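Local coordinates for probable thiol peroxidase (Mycobacterium tuberculosis, PDB 1Y25), which probably reduces hydrogen peroxide and organic hydroperoxides at the expense of thioredoxin, protecting the cell against oxidative stress, at residues 28-33 and 105-110; 53-58 and 86-91; 130-135 and 152-157. The protein carries 1 engineered substitution. All coordinates share one frame; numbering follows the deposited sequence.

Overall arrangement
Past the N-terminal hairpin of strands 3-6 and 9-12, the chain lays down strand 28-30, which pairs with residues 105-110 to close the long loop of interaction 1. Within that loop falls interaction 2, where the turn after strand 47-51 meets the start of helix 86-96. The two touch where Thr30 packs on Pro86, so the small hairpin of strands 28-30 and 36-38, helix 86-96 and the end of strand 101-105 form one continuous region. Interaction 3 follows in series: strand 131-135 is joined to the approach of the C-terminal helix, about 20 Å from interaction 1 between centres. Interactions 2 and 3 both border one acetate beside the engineered Ser60, and Pro53 rests on Arg130.

Interaction 1 of 3, residues 28-33 and 105-110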
ATOM      1  N   THR A  28     -13.703   2.503   7.295  1.00 24.89           N
ATOM      2  CA  THR A  28     -14.806   3.136   7.932  1.00 24.95           C
ATOM      3  C   THR A  28     -14.373   3.278   9.401  1.00 25.36           C
ATOM      4  O   THR A  28     -13.652   2.447   9.950  1.00 25.92           O
ATOM      5  CB  THR A  28     -16.139   2.305   7.773  1.00 24.94           C
ATOM      6  OG1 THR A  28     -15.895   0.992   8.215  1.00 24.59           O
ATOM      7  CG2 THR A  28     -16.605   2.252   6.306  1.00 24.30           C
ATOM      8  N   LEU A  29     -14.720   4.414   9.986  1.00 25.52           N
ATOM      9  CA  LEU A  29     -14.426   4.722  11.351  1.00 24.37           C
ATOM     10  C   LEU A  29     -15.672   5.334  11.974  1.00 24.31           C
ATOM     11  O   LEU A  29     -16.631   5.640  11.248  1.00 23.83           O
ATOM     12  CB  LEU A  29     -13.262   5.682  11.383  1.00 24.65           C
ATOM     13  CG  LEU A  29     -11.931   5.068  11.011  1.00 21.44           C
ATOM     14  CD1 LEU A  29     -10.903   6.190  10.961  1.00 24.07           C
ATOM     15  CD2 LEU A  29     -11.406   3.981  11.999  1.00 22.50           C
ATOM     16  N   THR A  30     -15.656   5.563  13.284  1.00 24.43           N
ATOM     17  CA  THR A  30     -16.815   6.182  13.964  1.00 24.32           C
ATOM     18  C   THR A  30     -16.485   7.612  14.434  1.00 25.35           C
ATOM     19  O   THR A  30     -15.462   7.832  15.118  1.00 27.41           O
ATOM     20  CB  THR A  30     -17.330   5.280  15.152  1.00 23.63           C
ATOM     21  OG1 THR A  30     -17.595   3.944  14.669  1.00 22.64           O
ATOM     22  CG2 THR A  30     -18.592   5.855  15.840  1.00 23.14           C
ATOM     23  N   GLY A  31     -17.328   8.568  14.018  1.00 24.26           N
ATOM     24  CA  GLY A  31     -17.204   9.980  14.361  1.00 25.86           C
ATOM     25  C   GLY A  31     -17.874  10.241  15.689  1.00 26.63           C
ATOM     26  O   GLY A  31     -18.494   9.327  16.271  1.00 26.92           O
ATOM     27  N   GLY A  32     -17.725  11.470  16.194  1.00 27.92           N
ATOM     28  CA  GLY A  32     -18.141  11.821  17.568  1.00 28.90           C
ATOM     29  C   GLY A  32     -19.614  11.689  17.794  1.00 28.92           C
ATOM     30  O   GLY A  32     -20.074  11.517  18.925  1.00 32.60           O
ATOM     31  N   ASP A  33     -20.356  11.746  16.718  1.00 29.57           N
ATOM     32  CA  ASP A  33     -21.829  11.638  16.731  1.00 29.43           C
ATOM     33  C   ASP A  33     -22.270  10.203  16.487  1.00 28.67           C
ATOM     34  O   ASP A  33     -23.429   9.961  16.317  1.00 28.91           O
ATOM     35  CB  ASP A  33     -22.440  12.554  15.638  1.00 30.05           C
ATOM     36  CG  ASP A  33     -22.053  12.110  14.200  1.00 31.64           C
ATOM     37  OD1 ASP A  33     -21.034  11.436  14.029  1.00 34.75           O
ATOM     38  OD2 ASP A  33     -22.756  12.421  13.219  1.00 33.68           O
ATOM     39  N   SER A 105     -12.876   7.062  15.553  1.00 24.31           N
ATOM     40  CA  SER A 105     -12.649   5.915  16.447  1.00 24.14           C
ATOM     41  C   SER A 105     -12.623   4.619  15.597  1.00 23.93           C
ATOM     42  O   SER A 105     -13.524   4.390  14.787  1.00 24.41           O
ATOM     43  CB  SER A 105     -13.779   5.848  17.509  1.00 23.79           C
ATOM     44  OG  SER A 105     -13.598   4.784  18.378  1.00 23.51           O
ATOM     45  N   ALA A 106     -11.619   3.756  15.863  1.00 23.87           N
ATOM     46  CA  ALA A 106     -11.578   2.412  15.335  1.00 23.84           C
ATOM     47  C   ALA A 106     -12.158   1.379  16.275  1.00 24.62           C
ATOM     48  O   ALA A 106     -11.933   0.185  16.102  1.00 24.98           O
ATOM     49  CB  ALA A 106     -10.138   2.074  14.955  1.00 25.14           C
ATOM     50  N   PHE A 107     -12.906   1.801  17.295  1.00 25.30           N
ATOM     51  CA  PHE A 107     -13.284   0.860  18.358  1.00 24.76           C
ATOM     52  C   PHE A 107     -14.148  -0.319  17.799  1.00 24.97           C
ATOM     53  O   PHE A 107     -14.165  -1.363  18.392  1.00 23.85           O
ATOM     54  CB  PHE A 107     -13.995   1.580  19.535  1.00 24.47           C
ATOM     55  CG  PHE A 107     -15.473   1.725  19.378  1.00 23.54           C
ATOM     56  CD1 PHE A 107     -16.343   0.905  20.071  1.00 25.87           C
ATOM     57  CD2 PHE A 107     -16.029   2.671  18.475  1.00 26.29           C
ATOM     58  CE1 PHE A 107     -17.692   1.017  19.908  1.00 23.78           C
ATOM     59  CE2 PHE A 107     -17.370   2.795  18.346  1.00 25.50           C
ATOM     60  CZ  PHE A 107     -18.209   1.974  19.057  1.00 25.42           C
ATOM     61  N   ARG A 108     -14.849  -0.132  16.656  1.00 26.03           N
ATOM     62  CA  ARG A 108     -15.657  -1.206  16.027  1.00 24.83           C
ATOM     63  C   ARG A 108     -15.352  -1.320  14.547  1.00 25.85           C
ATOM     64  O   ARG A 108     -16.195  -1.730  13.757  1.00 23.98           O
ATOM     65  CB  ARG A 108     -17.171  -0.975  16.271  1.00 25.31           C
ATOM     66  CG  ARG A 108     -17.701   0.342  15.766  1.00 23.08           C
ATOM     67  CD  ARG A 108     -19.222   0.371  15.899  1.00 23.99           C
ATOM     68  NE  ARG A 108     -19.814   1.643  15.457  1.00 22.61           N
ATOM     69  CZ  ARG A 108     -20.812   2.308  16.037  1.00 21.10           C
ATOM     70  NH1 ARG A 108     -21.324   1.928  17.188  1.00 22.74           N
ATOM     71  NH2 ARG A 108     -21.213   3.444  15.519  1.00 23.88           N
ATOM     72  N   ASP A 109     -14.134  -0.938  14.148  1.00 25.61           N
ATOM     73  CA  ASP A 109     -13.721  -1.114  12.785  1.00 24.93           C
ATOM     74  C   ASP A 109     -12.322  -1.773  12.701  1.00 23.88           C
ATOM     75  O   ASP A 109     -11.612  -1.859  13.694  1.00 24.38           O
ATOM     76  CB  ASP A 109     -13.754   0.250  12.105  1.00 25.00           C
ATOM     77  CG  ASP A 109     -15.178   0.721  11.821  1.00 26.57           C
ATOM     78  OD1 ASP A 109     -15.765   0.069  10.921  1.00 25.44           O
ATOM     79  OD2 ASP A 109     -15.720   1.695  12.509  1.00 22.07           O
ATOM     80  N   SER A 110     -11.940  -2.216  11.508  1.00 23.81           N
ATOM     81  CA  SER A 110     -10.607  -2.940  11.221  1.00 23.65           C
ATOM     82  C   SER A 110      -9.369  -2.117  10.853  1.00 22.62           C
ATOM     83  O   SER A 110      -8.283  -2.654  10.587  1.00 19.93           O
ATOM     84  CB  SER A 110     -10.766  -3.974  10.117  1.00 25.72           C
ATOM     85  OG  SER A 110     -11.325  -3.447   8.934  1.00 19.67           O
TER
HETATM   86  O   HOH W   1     -15.274   2.244  14.834  1.00 19.01           O
HETATM   87  O   HOH W   2     -19.953   4.311  12.837  1.00 35.19           O
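Thr30 has its OG1 beside the backbone N (chi1 -54°), which turns the hydroxyl to the loop 105-110, while Asp109, with CG likewise next to its own N (chi1 -74°), sends its carboxylate back to the strand. The backbones meet at a single antiparallel bridge, a hydrogen-bonded pair: Thr30 N reaches Ser105 O at 2.9 Å, and Ser105 N returns a bond of 2.7 Å to Thr30 O. Beyond the bridge the carboxylate takes over. Thr28 OG1 donates to Asp109 OD1 at 2.9 Å, coming from well above the carboxylate plane rather than within it.

Water 1 fills the angle between the Thr30 hydroxyl and the turn. It accepts from Thr30 OG1 at 2.9 Å and from Arg108 N at 3.0 Å, and donates to Ser105 O. Water 2 donates to the same hydroxyl and, lying in the guanidinium plane, accepts from Arg108 NH2. Arg108 NE adds only a weak bond to Thr30 OG1, 3.3 Å long.

In the thioredoxin-like fold this is where the two-stranded hairpin of 28-30 and 36-38 fastens to the end of strand 101-105, one of the two edge strands of the main sheet within this chain. The chain leaves that strand in a type I turn from Ala106 to Asp109. Ser105 OG shapes its start as an ST turn, accepting from Phe107 N while also bonded to Asp84 O.

On the buried side Leu29 reaches over with CD2, which packs 3.7 Å from Ala106 CB; Phe111 of the next helix touches both residues. Nearer the surface, Arg108 lays its CG over one face of the Phe107 ring, and Thr30 CG2 meets Arg108 NH2 at 3.6 Å.

Interaction 2 of 3, residues 53-58 and 86-91; sequences PSVDTP and PFAQKR. With ACT (acetate ion), chain C.
The turn at 53-58 belongs to the peroxiredoxin active-site loop, the Pro-x-x-x-Thr-x-x-Cys signature, whose cysteine position is here the engineered Ser60; its outer side leans on the first turns of helix 86-96. Val55 carries the apolar half of the contact. Its CG2 lies 3.7 Å from the carbonyl oxygen Ala88 O and 4.2 Å from Ala88 CB, while CG1 faces the aliphatic part of Gln89.

Asp56 supplies the polar half: its OD2 makes a salt bridge with Arg91 NH1 at 3.0 Å. Arg91 reaches it through a chain bent at chi2 and chi3. As a hydrogen bond the link is weak, angled at 134°, with the carboxylate and guanidinium planes 28° apart; one nitrogen and one oxygen meet, not a two-pronged pair. The other oxygen, Asp56 OD1, merely packs against the methyl Ala88 CB at 3.7 Å.

The turn has its own bracing: Ser54 OG accepts from Asp56 N at 3.1 Å in an ST turn, and the Asp84 carboxylate bonds to both Ser54 OG and Val55 N.

The loop runs from strand 47-51 into helix 58-74, whereas helix 86-96 follows strand 78-82, leads on to Cys93, the predicted disulfide partner of position 60 (a bond that cannot form here, with serine at that position), and rests through Gln89 on strand 101-105.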
ATOM      1  N   PRO A  53      -2.241   5.866  20.376  1.00 23.97           N
ATOM      2  CA  PRO A  53      -2.873   5.085  21.469  1.00 24.51           C
ATOM      3  C   PRO A  53      -4.205   5.660  22.056  1.00 24.79           C
ATOM      4  O   PRO A  53      -5.202   4.965  22.062  1.00 26.89           O
ATOM      5  CB  PRO A  53      -1.723   4.904  22.515  1.00 24.39           C
ATOM      6  CG  PRO A  53      -0.463   5.152  21.775  1.00 24.98           C
ATOM      7  CD  PRO A  53      -0.784   6.078  20.605  1.00 22.34           C
ATOM      8  N   SER A  54      -4.225   6.909  22.510  1.00 25.95           N
ATOM      9  CA  SER A  54      -5.375   7.497  23.178  1.00 24.64           C
ATOM     10  C   SER A  54      -5.246   9.009  23.365  1.00 25.73           C
ATOM     11  O   SER A  54      -4.159   9.440  23.699  1.00 27.78           O
ATOM     12  CB  SER A  54      -5.539   6.875  24.587  1.00 25.85           C
ATOM     13  OG  SER A  54      -6.671   7.422  25.227  1.00 25.77           O
ATOM     14  N   VAL A  55      -6.340   9.777  23.237  1.00 24.17           N
ATOM     15  CA  VAL A  55      -6.398  11.178  23.634  1.00 23.78           C
ATOM     16  C   VAL A  55      -6.147  11.446  25.092  1.00 24.22           C
ATOM     17  O   VAL A  55      -5.807  12.600  25.490  1.00 24.48           O
ATOM     18  CB  VAL A  55      -7.732  11.874  23.272  1.00 24.47           C
ATOM     19  CG1 VAL A  55      -7.944  11.939  21.824  1.00 22.95           C
ATOM     20  CG2 VAL A  55      -9.034  11.213  23.903  1.00 23.23           C
ATOM     21  N   ASP A  56      -6.418  10.418  25.901  1.00 23.50           N
ATOM     22  CA  ASP A  56      -6.207  10.419  27.300  1.00 23.99           C
ATOM     23  C   ASP A  56      -4.857   9.926  27.786  1.00 22.71           C
ATOM     24  O   ASP A  56      -4.756   9.459  28.922  1.00 24.59           O
ATOM     25  CB  ASP A  56      -7.342   9.610  27.981  1.00 23.26           C
ATOM     26  CG  ASP A  56      -8.663  10.259  27.815  1.00 22.02           C
ATOM     27  OD1 ASP A  56      -9.653   9.634  27.355  1.00 20.43           O
ATOM     28  OD2 ASP A  56      -8.725  11.422  28.157  1.00 20.60           O
ATOM     29  N   THR A  57      -3.874   9.999  26.904  1.00 23.39           N
ATOM     30  CA  THR A  57      -2.425   9.913  27.181  1.00 24.10           C
ATOM     31  C   THR A  57      -1.703  11.155  26.639  1.00 22.89           C
ATOM     32  O   THR A  57      -2.175  11.743  25.649  1.00 23.10           O
ATOM     33  CB  THR A  57      -1.797   8.632  26.563  1.00 23.51           C
ATOM     34  OG1 THR A  57      -1.923   8.664  25.141  1.00 27.07           O
ATOM     35  CG2 THR A  57      -2.504   7.430  27.099  1.00 24.34           C
ATOM     36  N   PRO A  58      -0.631  11.600  27.338  1.00 24.72           N
ATOM     37  CA  PRO A  58      -0.134  12.948  27.132  1.00 24.14           C
ATOM     38  C   PRO A  58       0.523  13.332  25.831  1.00 24.34           C
ATOM     39  O   PRO A  58       0.280  14.435  25.378  1.00 24.56           O
ATOM     40  CB  PRO A  58       0.845  13.156  28.296  1.00 24.55           C
ATOM     41  CG  PRO A  58       0.816  11.937  29.150  1.00 24.23           C
ATOM     42  CD  PRO A  58      -0.050  10.954  28.574  1.00 24.08           C
ATOM     43  N   PRO A  86     -15.707   7.023  20.769  1.00 22.28           N
ATOM     44  CA  PRO A  86     -16.056   8.364  20.305  1.00 22.06           C
ATOM     45  C   PRO A  86     -16.268   9.400  21.360  1.00 21.99           C
ATOM     46  O   PRO A  86     -16.006  10.573  21.157  1.00 21.89           O
ATOM     47  CB  PRO A  86     -17.376   8.122  19.614  1.00 22.86           C
ATOM     48  CG  PRO A  86     -17.126   6.796  18.986  1.00 21.32           C
ATOM     49  CD  PRO A  86     -16.571   6.023  20.125  1.00 21.88           C
ATOM     50  N   PHE A  87     -16.873   9.018  22.466  1.00 22.96           N
ATOM     51  CA  PHE A  87     -17.204   9.971  23.528  1.00 22.96           C
ATOM     52  C   PHE A  87     -15.987  10.642  24.196  1.00 23.63           C
ATOM     53  O   PHE A  87     -16.082  11.838  24.550  1.00 22.42           O
ATOM     54  CB  PHE A  87     -18.081   9.336  24.579  1.00 24.85           C
ATOM     55  CG  PHE A  87     -19.151   8.435  24.030  1.00 25.52           C
ATOM     56  CD1 PHE A  87     -20.282   8.960  23.426  1.00 25.93           C
ATOM     57  CD2 PHE A  87     -18.994   7.060  24.087  1.00 20.49           C
ATOM     58  CE1 PHE A  87     -21.293   8.104  22.967  1.00 25.77           C
ATOM     59  CE2 PHE A  87     -19.921   6.223  23.643  1.00 23.18           C
ATOM     60  CZ  PHE A  87     -21.130   6.743  23.078  1.00 27.13           C
ATOM     61  N   ALA A  88     -14.863   9.896  24.336  1.00 24.01           N
ATOM     62  CA  ALA A  88     -13.592  10.453  24.836  1.00 24.56           C
ATOM     63  C   ALA A  88     -12.992  11.462  23.912  1.00 24.19           C
ATOM     64  O   ALA A  88     -12.504  12.451  24.363  1.00 24.22           O
ATOM     65  CB  ALA A  88     -12.568   9.374  25.115  1.00 23.65           C
ATOM     66  N   GLN A  89     -12.999  11.167  22.620  1.00 25.08           N
ATOM     67  CA  GLN A  89     -12.453  12.050  21.593  1.00 24.57           C
ATOM     68  C   GLN A  89     -13.205  13.353  21.523  1.00 24.63           C
ATOM     69  O   GLN A  89     -12.610  14.425  21.482  1.00 23.92           O
ATOM     70  CB  GLN A  89     -12.533  11.358  20.248  1.00 24.90           C
ATOM     71  CG  GLN A  89     -11.533  10.225  20.123  1.00 24.48           C
ATOM     72  CD  GLN A  89     -11.608   9.518  18.779  1.00 26.68           C
ATOM     73  OE1 GLN A  89     -10.616   8.933  18.320  1.00 31.23           O
ATOM     74  NE2 GLN A  89     -12.752   9.597  18.128  1.00 21.57           N
ATOM     75  N   LYS A  90     -14.515  13.226  21.490  1.00 22.46           N
ATOM     76  CA  LYS A  90     -15.398  14.337  21.493  1.00 23.97           C
ATOM     77  C   LYS A  90     -15.293  15.214  22.754  1.00 23.15           C
ATOM     78  O   LYS A  90     -15.360  16.417  22.703  1.00 18.66           O
ATOM     79  CB  LYS A  90     -16.854  13.841  21.382  1.00 23.69           C
ATOM     80  CG  LYS A  90     -17.804  14.958  21.104  1.00 28.48           C
ATOM     81  CD  LYS A  90     -19.241  14.625  21.308  1.00 27.21           C
ATOM     82  CE  LYS A  90     -20.102  15.864  20.933  1.00 30.62           C
ATOM     83  NZ  LYS A  90     -21.473  15.934  21.703  1.00 35.35           N
ATOM     84  N   ARG A  91     -15.233  14.568  23.919  1.00 22.64           N
ATOM     85  CA  ARG A  91     -15.034  15.292  25.141  1.00 22.06           C
ATOM     86  C   ARG A  91     -13.686  16.048  25.118  1.00 20.80           C
ATOM     87  O   ARG A  91     -13.616  17.158  25.566  1.00 18.28           O
ATOM     88  CB  ARG A  91     -15.130  14.320  26.299  1.00 22.96           C
ATOM     89  CG  ARG A  91     -14.906  14.865  27.713  1.00 22.99           C
ATOM     90  CD  ARG A  91     -13.849  13.913  28.401  1.00 28.75           C
ATOM     91  NE  ARG A  91     -12.672  14.712  28.447  1.00 31.29           N
ATOM     92  CZ  ARG A  91     -11.454  14.346  28.058  1.00 39.48           C
ATOM     93  NH1 ARG A  91     -11.210  13.044  27.620  1.00 36.42           N
ATOM     94  NH2 ARG A  91     -10.478  15.336  28.081  1.00 32.41           N
TER
HETATM   95  C   ACT C1200       1.330   8.662  25.300  1.00 31.16           C
HETATM   96  O   ACT C1200       0.731   9.204  24.303  1.00 29.64           O
HETATM   97  OXT ACT C1200       1.744   9.514  26.134  1.00 31.04           O
HETATM   98  CH3 ACT C1200       1.494   7.178  25.552  1.00 30.75           C

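Interaction 3 of 3, residues 130-135 and 152-157. With ACT (acetate ion), chain C.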
ATOM      1  N   ARG A 130       1.750   4.764  17.578  1.00 23.88           N
ATOM      2  CA  ARG A 130       1.818   6.148  17.086  1.00 23.90           C
ATOM      3  C   ARG A 130       2.348   6.121  15.656  1.00 24.56           C
ATOM      4  O   ARG A 130       3.405   5.556  15.381  1.00 24.84           O
ATOM      5  CB  ARG A 130       2.689   6.986  17.963  1.00 25.49           C
ATOM      6  CG  ARG A 130       2.502   8.415  17.769  1.00 25.73           C
ATOM      7  CD  ARG A 130       3.330   9.226  18.709  1.00 24.38           C
ATOM      8  NE  ARG A 130       3.288   8.822  20.097  1.00 22.84           N
ATOM      9  CZ  ARG A 130       2.215   8.873  20.886  1.00 23.08           C
ATOM     10  NH1 ARG A 130       1.052   9.304  20.443  1.00 26.16           N
ATOM     11  NH2 ARG A 130       2.280   8.419  22.101  1.00 22.65           N
ATOM     12  N   ALA A 131       1.546   6.626  14.736  1.00 24.04           N
ATOM     13  CA  ALA A 131       1.922   6.659  13.337  1.00 23.51           C
ATOM     14  C   ALA A 131       1.221   7.841  12.618  1.00 22.48           C
ATOM     15  O   ALA A 131       0.219   8.341  13.084  1.00 21.61           O
ATOM     16  CB  ALA A 131       1.540   5.293  12.660  1.00 24.39           C
ATOM     17  N   ILE A 132       1.773   8.219  11.449  1.00 23.91           N
ATOM     18  CA  ILE A 132       1.214   9.185  10.552  1.00 23.42           C
ATOM     19  C   ILE A 132       1.128   8.478   9.210  1.00 23.85           C
ATOM     20  O   ILE A 132       2.099   7.783   8.789  1.00 22.94           O
ATOM     21  CB  ILE A 132       2.096  10.513  10.396  1.00 23.05           C
ATOM     22  CG1 ILE A 132       2.370  11.207  11.713  1.00 24.79           C
ATOM     23  CG2 ILE A 132       1.464  11.497   9.456  1.00 24.41           C
ATOM     24  CD1 ILE A 132       1.163  11.610  12.521  1.00 23.11           C
ATOM     25  N   VAL A 133      -0.017   8.671   8.564  1.00 23.29           N
ATOM     26  CA  VAL A 133      -0.226   8.357   7.156  1.00 25.13           C
ATOM     27  C   VAL A 133      -0.852   9.565   6.476  1.00 24.93           C
ATOM     28  O   VAL A 133      -1.925   9.995   6.867  1.00 25.59           O
ATOM     29  CB  VAL A 133      -1.154   7.052   6.887  1.00 25.59           C
ATOM     30  CG1 VAL A 133      -1.254   6.810   5.420  1.00 24.30           C
ATOM     31  CG2 VAL A 133      -0.598   5.752   7.558  1.00 23.85           C
ATOM     32  N   VAL A 134      -0.193  10.074   5.428  1.00 25.42           N
ATOM     33  CA  VAL A 134      -0.814  11.065   4.485  1.00 24.84           C
ATOM     34  C   VAL A 134      -1.275  10.392   3.205  1.00 25.94           C
ATOM     35  O   VAL A 134      -0.492   9.671   2.580  1.00 27.36           O
ATOM     36  CB  VAL A 134       0.091  12.252   4.185  1.00 23.61           C
ATOM     37  CG1 VAL A 134      -0.513  13.207   3.129  1.00 24.86           C
ATOM     38  CG2 VAL A 134       0.443  12.990   5.480  1.00 21.91           C
ATOM     39  N   ILE A 135      -2.596  10.477   2.942  1.00 24.50           N
ATOM     40  CA  ILE A 135      -3.223   9.989   1.715  1.00 24.28           C
ATOM     41  C   ILE A 135      -3.400  11.197   0.772  1.00 23.63           C
ATOM     42  O   ILE A 135      -3.979  12.172   1.165  1.00 22.74           O
ATOM     43  CB  ILE A 135      -4.613   9.330   2.018  1.00 24.95           C
ATOM     44  CG1 ILE A 135      -4.459   8.284   3.152  1.00 22.00           C
ATOM     45  CG2 ILE A 135      -5.291   8.822   0.693  1.00 23.24           C
ATOM     46  CD1 ILE A 135      -5.763   7.814   3.727  1.00 23.73           C
ATOM     47  N   GLN A 152       7.521   9.163  22.094  1.00 27.23           N
ATOM     48  CA  GLN A 152       8.029  10.232  21.244  1.00 26.86           C
ATOM     49  C   GLN A 152       6.861  10.789  20.388  1.00 26.28           C
ATOM     50  O   GLN A 152       5.889  10.104  20.041  1.00 24.34           O
ATOM     51  CB  GLN A 152       9.074   9.601  20.310  1.00 29.06           C
ATOM     52  CG  GLN A 152       9.896  10.498  19.338  1.00 27.78           C
ATOM     53  CD  GLN A 152      10.802   9.674  18.385  1.00 29.71           C
ATOM     54  OE1 GLN A 152      10.763   9.821  17.090  1.00 27.59           O
ATOM     55  NE2 GLN A 152      11.612   8.803  19.002  1.00 28.55           N
ATOM     56  N   GLU A 153       6.955  12.062  20.059  1.00 26.17           N
ATOM     57  CA  GLU A 153       5.980  12.733  19.252  1.00 25.44           C
ATOM     58  C   GLU A 153       6.261  12.475  17.799  1.00 23.58           C
ATOM     59  O   GLU A 153       7.398  12.201  17.380  1.00 24.05           O
ATOM     60  CB  GLU A 153       5.970  14.236  19.548  1.00 27.15           C
ATOM     61  CG  GLU A 153       5.394  14.694  20.880  1.00 27.30           C
ATOM     62  CD  GLU A 153       5.449  16.231  20.951  1.00 26.42           C
ATOM     63  OE1 GLU A 153       5.074  16.909  20.024  1.00 25.02           O
ATOM     64  OE2 GLU A 153       5.833  16.792  21.953  1.00 29.14           O
ATOM     65  N   PRO A 154       5.216  12.589  16.976  1.00 23.01           N
ATOM     66  CA  PRO A 154       5.462  12.431  15.578  1.00 23.57           C
ATOM     67  C   PRO A 154       6.168  13.646  14.944  1.00 22.65           C
ATOM     68  O   PRO A 154       6.282  14.754  15.515  1.00 18.26           O
ATOM     69  CB  PRO A 154       4.075  12.226  14.981  1.00 25.15           C
ATOM     70  CG  PRO A 154       3.150  12.844  15.957  1.00 23.81           C
ATOM     71  CD  PRO A 154       3.820  12.907  17.286  1.00 22.01           C
ATOM     72  N   ASN A 155       6.696  13.390  13.766  1.00 23.76           N
ATOM     73  CA  ASN A 155       7.318  14.426  12.994  1.00 26.01           C
ATOM     74  C   ASN A 155       6.223  15.244  12.288  1.00 27.20           C
ATOM     75  O   ASN A 155       5.767  14.896  11.162  1.00 29.62           O
ATOM     76  CB  ASN A 155       8.324  13.787  11.979  1.00 26.70           C
ATOM     77  CG  ASN A 155       9.207  14.799  11.306  1.00 23.08           C
ATOM     78  OD1 ASN A 155       8.851  15.973  11.107  1.00 26.24           O
ATOM     79  ND2 ASN A 155      10.353  14.353  10.929  1.00 26.42           N
ATOM     80  N   TYR A 156       5.786  16.312  12.931  1.00 27.09           N
ATOM     81  CA  TYR A 156       4.745  17.182  12.339  1.00 26.30           C
ATOM     82  C   TYR A 156       5.198  17.780  10.979  1.00 26.14           C
ATOM     83  O   TYR A 156       4.466  17.750   9.993  1.00 25.42           O
ATOM     84  CB  TYR A 156       4.337  18.331  13.300  1.00 24.79           C
ATOM     85  CG  TYR A 156       3.995  17.846  14.699  1.00 23.30           C
ATOM     86  CD1 TYR A 156       4.899  18.004  15.722  1.00 19.92           C
ATOM     87  CD2 TYR A 156       2.740  17.194  14.995  1.00 20.67           C
ATOM     88  CE1 TYR A 156       4.609  17.472  17.046  1.00 20.52           C
ATOM     89  CE2 TYR A 156       2.447  16.788  16.299  1.00 19.67           C
ATOM     90  CZ  TYR A 156       3.418  16.873  17.292  1.00 20.89           C
ATOM     91  OH  TYR A 156       3.191  16.452  18.568  1.00 21.99           O
ATOM     92  N   GLU A 157       6.386  18.337  10.955  1.00 25.84           N
ATOM     93  CA  GLU A 157       6.800  19.111   9.798  1.00 27.26           C
ATOM     94  C   GLU A 157       6.795  18.300   8.525  1.00 27.10           C
ATOM     95  O   GLU A 157       6.316  18.799   7.489  1.00 27.70           O
ATOM     96  CB  GLU A 157       8.188  19.737   9.982  1.00 27.45           C
ATOM     97  CG  GLU A 157       8.308  20.736  11.160  1.00 34.12           C
ATOM     98  CD  GLU A 157       7.456  22.027  11.023  1.00 40.89           C
ATOM     99  OE1 GLU A 157       6.785  22.281   9.977  1.00 44.78           O
ATOM    100  OE2 GLU A 157       7.493  22.813  11.993  1.00 46.84           O
TER
HETATM  101  C   ACT C1200       1.330   8.662  25.300  1.00 31.16           C
HETATM  102  O   ACT C1200       0.731   9.204  24.303  1.00 29.64           O
HETATM  103  OXT ACT C1200       1.744   9.514  26.134  1.00 31.04           O
HETATM  104  CH3 ACT C1200       1.494   7.178  25.552  1.00 30.75           C
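Arg130 and Ile132 turn their side chains to the segment 152-157, and each finds a different part of it. In this thioredoxin-like fold the contact joins interior strand 131-135, which lies between strands 47-51 and 141-146, to the loop before the C-terminal helix 156-163, on the border of the active site. Ile132 sets CG1 against the Pro154 ring, 3.8 Å from Pro154 CB, with CD1 close to the same carbon; the two side chains stand at about a right angle. Arg130 has its CD 4.0 Å from Pro154 CD and its NE 2.9 Å from Gln152 O.

The arginine stretches away from its backbone N and then kinks at chi3 (-47°), which swings the guanidinium past Gln152 O to the acetate, an ion probably from the crystallisation liquor. Arg130 NH2 donates to the acetate O at 2.8 Å, and the ion's CH3 lies in the guanidinium plane, at its edge. The same NH2 is bonded to Ile150 O, and NH1 to the hydroxyl of the engineered Ser60, consistent with the active-site arginine of other peroxiredoxins.

Farther out, backbone bonds fix the strand to 47-51 along one edge and to 141-146 along the other, where Glu145 also binds Asn155 N through its carboxylate and touches Pro154. Tyr156 packs edge-to-face with Phe67 of helix 58-74, and over one face of the tyrosine ring, offset toward the rim, sits Pro154 O, 3.4 Å above its plane.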